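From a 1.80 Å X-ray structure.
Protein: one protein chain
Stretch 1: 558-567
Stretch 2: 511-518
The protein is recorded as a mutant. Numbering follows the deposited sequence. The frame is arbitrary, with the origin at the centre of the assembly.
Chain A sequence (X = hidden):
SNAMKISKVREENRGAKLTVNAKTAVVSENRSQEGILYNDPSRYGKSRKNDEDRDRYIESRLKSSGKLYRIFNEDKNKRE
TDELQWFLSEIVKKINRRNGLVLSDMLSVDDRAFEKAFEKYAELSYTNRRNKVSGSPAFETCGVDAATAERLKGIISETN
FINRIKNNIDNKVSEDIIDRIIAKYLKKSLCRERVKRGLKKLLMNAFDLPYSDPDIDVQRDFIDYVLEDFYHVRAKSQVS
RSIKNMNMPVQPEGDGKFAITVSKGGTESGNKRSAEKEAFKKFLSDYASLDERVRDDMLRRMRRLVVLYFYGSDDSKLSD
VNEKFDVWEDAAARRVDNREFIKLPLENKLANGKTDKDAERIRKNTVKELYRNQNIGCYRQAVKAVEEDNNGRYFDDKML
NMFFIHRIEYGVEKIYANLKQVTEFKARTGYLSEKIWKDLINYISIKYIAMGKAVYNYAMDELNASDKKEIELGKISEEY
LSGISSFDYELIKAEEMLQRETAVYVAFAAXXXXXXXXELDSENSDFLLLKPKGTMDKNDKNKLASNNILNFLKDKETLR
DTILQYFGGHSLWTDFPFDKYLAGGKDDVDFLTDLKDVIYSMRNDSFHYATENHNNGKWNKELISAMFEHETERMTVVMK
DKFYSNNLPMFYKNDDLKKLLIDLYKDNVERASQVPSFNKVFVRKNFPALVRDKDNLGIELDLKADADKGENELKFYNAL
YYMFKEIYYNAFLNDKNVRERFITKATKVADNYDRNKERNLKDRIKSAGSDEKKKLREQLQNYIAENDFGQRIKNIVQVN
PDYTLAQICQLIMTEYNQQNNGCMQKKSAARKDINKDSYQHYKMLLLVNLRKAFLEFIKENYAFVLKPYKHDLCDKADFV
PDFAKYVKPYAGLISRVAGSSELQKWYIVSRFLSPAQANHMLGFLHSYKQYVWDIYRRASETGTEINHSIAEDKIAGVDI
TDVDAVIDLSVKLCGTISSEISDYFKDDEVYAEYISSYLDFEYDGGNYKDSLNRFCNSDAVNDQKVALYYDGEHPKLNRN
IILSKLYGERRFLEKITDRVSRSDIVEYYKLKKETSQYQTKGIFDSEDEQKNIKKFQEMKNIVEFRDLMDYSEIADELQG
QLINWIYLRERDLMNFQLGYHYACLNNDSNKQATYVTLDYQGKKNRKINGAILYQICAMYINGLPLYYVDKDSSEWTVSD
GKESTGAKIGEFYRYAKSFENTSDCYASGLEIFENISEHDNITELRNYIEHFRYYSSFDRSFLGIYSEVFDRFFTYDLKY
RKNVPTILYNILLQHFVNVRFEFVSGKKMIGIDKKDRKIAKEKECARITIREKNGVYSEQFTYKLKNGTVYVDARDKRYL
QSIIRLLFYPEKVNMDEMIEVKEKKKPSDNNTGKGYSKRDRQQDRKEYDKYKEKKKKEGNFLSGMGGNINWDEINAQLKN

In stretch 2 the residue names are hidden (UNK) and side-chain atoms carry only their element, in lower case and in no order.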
# COMPACT_ATOMS: atom_id res chain seq x y z
N THR A 558 -16.40 23.94 -29.68
CA THR A 558 -14.96 23.75 -29.52
C THR A 558 -14.61 22.36 -29.00
O THR A 558 -13.46 22.12 -28.62
CB THR A 558 -14.37 24.81 -28.59
OG1 THR A 558 -15.03 24.73 -27.32
CG2 THR A 558 -14.54 26.20 -29.18
N LEU A 559 -15.58 21.44 -29.03
CA LEU A 559 -15.42 20.13 -28.41
C LEU A 559 -14.22 19.38 -28.97
O LEU A 559 -13.40 18.85 -28.20
CB LEU A 559 -16.70 19.32 -28.60
CG LEU A 559 -16.64 17.92 -28.00
CD1 LEU A 559 -16.19 18.01 -26.52
CD2 LEU A 559 -18.00 17.22 -28.13
N ARG A 560 -14.09 19.30 -30.30
CA ARG A 560 -12.96 18.57 -30.86
C ARG A 560 -11.64 19.20 -30.46
O ARG A 560 -10.69 18.48 -30.10
CB ARG A 560 -13.05 18.50 -32.38
CG ARG A 560 -11.88 17.75 -33.00
CD ARG A 560 -11.86 17.87 -34.50
NE ARG A 560 -13.05 17.26 -35.08
CZ ARG A 560 -13.29 17.16 -36.38
NH1 ARG A 560 -12.42 17.65 -37.25
NH2 ARG A 560 -14.41 16.59 -36.79
N ASP A 561 -11.53 20.53 -30.54
CA ASP A 561 -10.28 21.16 -30.16
C ASP A 561 -10.01 21.00 -28.67
O ASP A 561 -8.84 20.88 -28.26
CB ASP A 561 -10.29 22.65 -30.55
CG ASP A 561 -10.05 22.87 -32.05
OD1 ASP A 561 -9.94 21.87 -32.80
OD2 ASP A 561 -9.97 24.05 -32.46
N THR A 562 -11.06 20.99 -27.84
CA THR A 562 -10.87 20.75 -26.41
C THR A 562 -10.34 19.33 -26.17
O THR A 562 -9.38 19.14 -25.42
CB THR A 562 -12.18 20.98 -25.67
OG1 THR A 562 -12.66 22.29 -25.97
CG2 THR A 562 -11.97 20.85 -24.16
N ILE A 563 -10.95 18.33 -26.81
CA ILE A 563 -10.47 16.96 -26.67
C ILE A 563 -9.01 16.86 -27.09
O ILE A 563 -8.19 16.21 -26.42
CB ILE A 563 -11.34 16.00 -27.51
CG1 ILE A 563 -12.76 15.91 -26.97
CG2 ILE A 563 -10.68 14.64 -27.59
CD1 ILE A 563 -13.73 15.25 -27.95
N LEU A 564 -8.65 17.51 -28.19
CA LEU A 564 -7.30 17.35 -28.71
C LEU A 564 -6.24 18.05 -27.86
O LEU A 564 -5.05 17.82 -28.09
CB LEU A 564 -7.25 17.84 -30.17
CG LEU A 564 -8.03 16.97 -31.17
CD1 LEU A 564 -8.00 17.57 -32.60
CD2 LEU A 564 -7.46 15.57 -31.18
N GLN A 565 -6.63 18.87 -26.88
CA GLN A 565 -5.65 19.36 -25.91
C GLN A 565 -4.95 18.19 -25.21
O GLN A 565 -3.77 18.28 -24.87
CB GLN A 565 -6.33 20.24 -24.86
CG GLN A 565 -6.81 21.59 -25.36
CD GLN A 565 -7.58 22.37 -24.31
OE1 GLN A 565 -7.31 22.27 -23.12
NE2 GLN A 565 -8.55 23.17 -24.75
N TYR A 566 -5.69 17.11 -24.98
CA TYR A 566 -5.16 15.91 -24.34
C TYR A 566 -4.39 15.02 -25.29
O TYR A 566 -3.73 14.07 -24.85
CB TYR A 566 -6.30 15.14 -23.69
CG TYR A 566 -6.90 15.94 -22.58
CD1 TYR A 566 -6.34 15.90 -21.32
CD2 TYR A 566 -7.97 16.79 -22.81
CE1 TYR A 566 -6.83 16.66 -20.29
CE2 TYR A 566 -8.49 17.55 -21.78
CZ TYR A 566 -7.91 17.49 -20.52
OH TYR A 566 -8.40 18.24 -19.48
N PHE A 567 -4.46 15.31 -26.59
CA PHE A 567 -3.63 14.67 -27.60
C PHE A 567 -2.59 15.65 -28.13
O PHE A 567 -2.22 15.61 -29.31
CB PHE A 567 -4.50 14.10 -28.72
CG PHE A 567 -5.40 12.97 -28.29
CD1 PHE A 567 -4.95 11.65 -28.33
CD2 PHE A 567 -6.68 13.21 -27.84
CE1 PHE A 567 -5.78 10.61 -27.93
CE2 PHE A 567 -7.51 12.17 -27.43
CZ PHE A 567 -7.06 10.87 -27.48
N UNK A 511 -12.06 11.52 -15.25
CA UNK A 511 -12.08 12.87 -14.70
C UNK A 511 -11.43 13.87 -15.65
O UNK A 511 -12.00 14.93 -15.95
c UNK A 511 -13.67 16.87 -11.55
c UNK A 511 -11.36 12.89 -13.34
n UNK A 511 -13.54 18.02 -10.90
n UNK A 511 -14.87 16.38 -11.82
n UNK A 511 -12.58 16.21 -11.93
c UNK A 511 -12.63 14.93 -12.63
c UNK A 511 -11.23 14.29 -12.75
N UNK A 512 -10.22 13.56 -16.13
CA UNK A 512 -9.53 14.51 -17.00
C UNK A 512 -10.31 14.75 -18.28
O UNK A 512 -10.48 15.90 -18.70
n UNK A 512 -6.40 14.12 -14.05
c UNK A 512 -8.11 14.03 -17.28
c UNK A 512 -7.42 14.56 -14.85
c UNK A 512 -5.66 13.25 -14.72
c UNK A 512 -7.28 13.94 -16.05
n UNK A 512 -6.18 13.13 -15.93
N UNK A 513 -10.79 13.69 -18.92
CA UNK A 513 -11.56 13.89 -20.15
C UNK A 513 -12.83 14.68 -19.87
O UNK A 513 -13.25 15.50 -20.69
c UNK A 513 -12.78 12.59 -22.06
c UNK A 513 -12.20 13.54 -23.11
c UNK A 513 -11.91 12.54 -20.78
c UNK A 513 -12.91 11.20 -22.62
N UNK A 514 -13.47 14.43 -18.73
CA UNK A 514 -14.72 15.12 -18.42
C UNK A 514 -14.48 16.59 -18.06
O UNK A 514 -15.36 17.43 -18.27
o UNK A 514 -15.08 14.94 -16.02
c UNK A 514 -15.45 14.42 -17.28
N UNK A 515 -13.29 16.90 -17.55
CA UNK A 515 -13.08 18.14 -16.80
C UNK A 515 -13.34 19.37 -17.66
O UNK A 515 -13.84 20.39 -17.16
c UNK A 515 -11.67 18.17 -16.21
o UNK A 515 -10.69 18.26 -17.22
N UNK A 516 -13.00 19.31 -18.95
CA UNK A 516 -13.18 20.44 -19.85
C UNK A 516 -14.24 20.22 -20.91
O UNK A 516 -14.51 21.13 -21.69
n UNK A 516 -8.62 21.18 -20.60
c UNK A 516 -9.69 21.95 -20.45
c UNK A 516 -11.86 20.79 -20.53
c UNK A 516 -10.81 21.39 -19.63
o UNK A 516 -9.80 23.05 -20.99
N UNK A 517 -14.83 19.03 -20.99
CA UNK A 517 -15.85 18.78 -22.01
C UNK A 517 -17.26 18.89 -21.48
O UNK A 517 -18.16 19.27 -22.24
o UNK A 517 -15.68 16.40 -21.59
c UNK A 517 -15.67 17.39 -22.63
c UNK A 517 -14.37 17.29 -23.42
N UNK A 518 -17.50 18.57 -20.20
CA UNK A 518 -18.85 18.55 -19.67
C UNK A 518 -18.89 19.24 -18.31
O UNK A 518 -17.88 19.37 -17.61
c UNK A 518 -19.50 16.44 -20.90
c UNK A 518 -18.57 16.28 -18.55
c UNK A 518 -19.42 17.11 -19.54

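Position 511 carries seven side-chain atoms: three carbons, a nitrogen, then a carbon bearing two more nitrogens. That guanidinium makes it Arg511. It stays out of reach of stretch 1, and Arg511 NE and NH2 are hydrogen-bonded elsewhere in the structure.

Position 512 has one carbon leading to a five-membered ring of three carbons and two nitrogens, an imidazole. The ring leads away from stretch 1. What faces Tyr566 is the root of the residue: the first side-chain carbon of 512 lies 4.2 Å from Tyr566 CE1, and the backbone O of 512 lies 3.2 Å from Tyr566 OH. It is His512.

At 513 there are four carbons, forked at the second, which separates leucine from isoleucine: Leu513. Its CA-to-CB bond points away, and although the end of the chain swings back, Leu513 CD1 remains 4.6 Å from Ile563 CG1. It loses some surface to the neighbouring stretch without close contact.

One carbon and one oxygen at 514 give Ser514. It points away and touches nothing on stretch 1.

Position 515 repeats that pattern, one carbon and one oxygen, with the oxygen 3.2 Å from Tyr566 OH. It is Ser515. Its chi1 of 67° (p) folds the hydroxyl back onto its own helix, where Ser515 OG donates to His512 O at 2.8 Å.

Position 516 shows three unbranched carbons, the third carrying one oxygen and one nitrogen. The nitrogen lies 3.0 Å from Gln565 OE1 and 3.2 Å from Tyr566 OH, while Thr562 CG2 packs 3.6 Å from both CB and backbone O of 516. Oxygen and nitrogen are both labelled, so this is an amide rather than a carboxylate, and the length makes it Gln516. Its CA-to-CB bond points toward stretch 1, and Gln516 NE2 donates twice: to Tyr566 OH, nearly straight at 170°, and to Gln565 OE1, more bent at 144°.

At 517 one carbon carries an oxygen and a carbon, and that terminal carbon meets Leu559 CD1 at 3.7 Å and Ile563 CG1 at 4.1 Å. The beta-branched pattern is that of Thr517. Chi1 of 55° (p) lets Thr517 OG1 donate to Leu513 O at 2.7 Å.

Position 518 has three carbons, one carrying the other two: Val518. It does not contact stretch 1.

The contact sets two helices at 144°, nearer antiparallel than parallel, with axes 9.6 Å apart at closest approach. Leu559 therefore pairs in register with Thr517, and Ile563 with Leu513. The rule at the apolar end is economical: a threonine returns its hydroxyl to its own helix and offers a methyl to two aliphatic neighbours. Thr562 does likewise, donating from Thr562 OG1 to Thr558 O at 2.8 Å while its methyl packs against Gln516. At the polar end, one amide serves both Gln565 and Tyr566, and Tyr566, the residue of stretch 1 most covered by the partner, brings its OH to 3.2 Å from each of His512 O, Ser515 OG and Gln516 NE2.

Stretch 2 (511-518) RHLSSQTV
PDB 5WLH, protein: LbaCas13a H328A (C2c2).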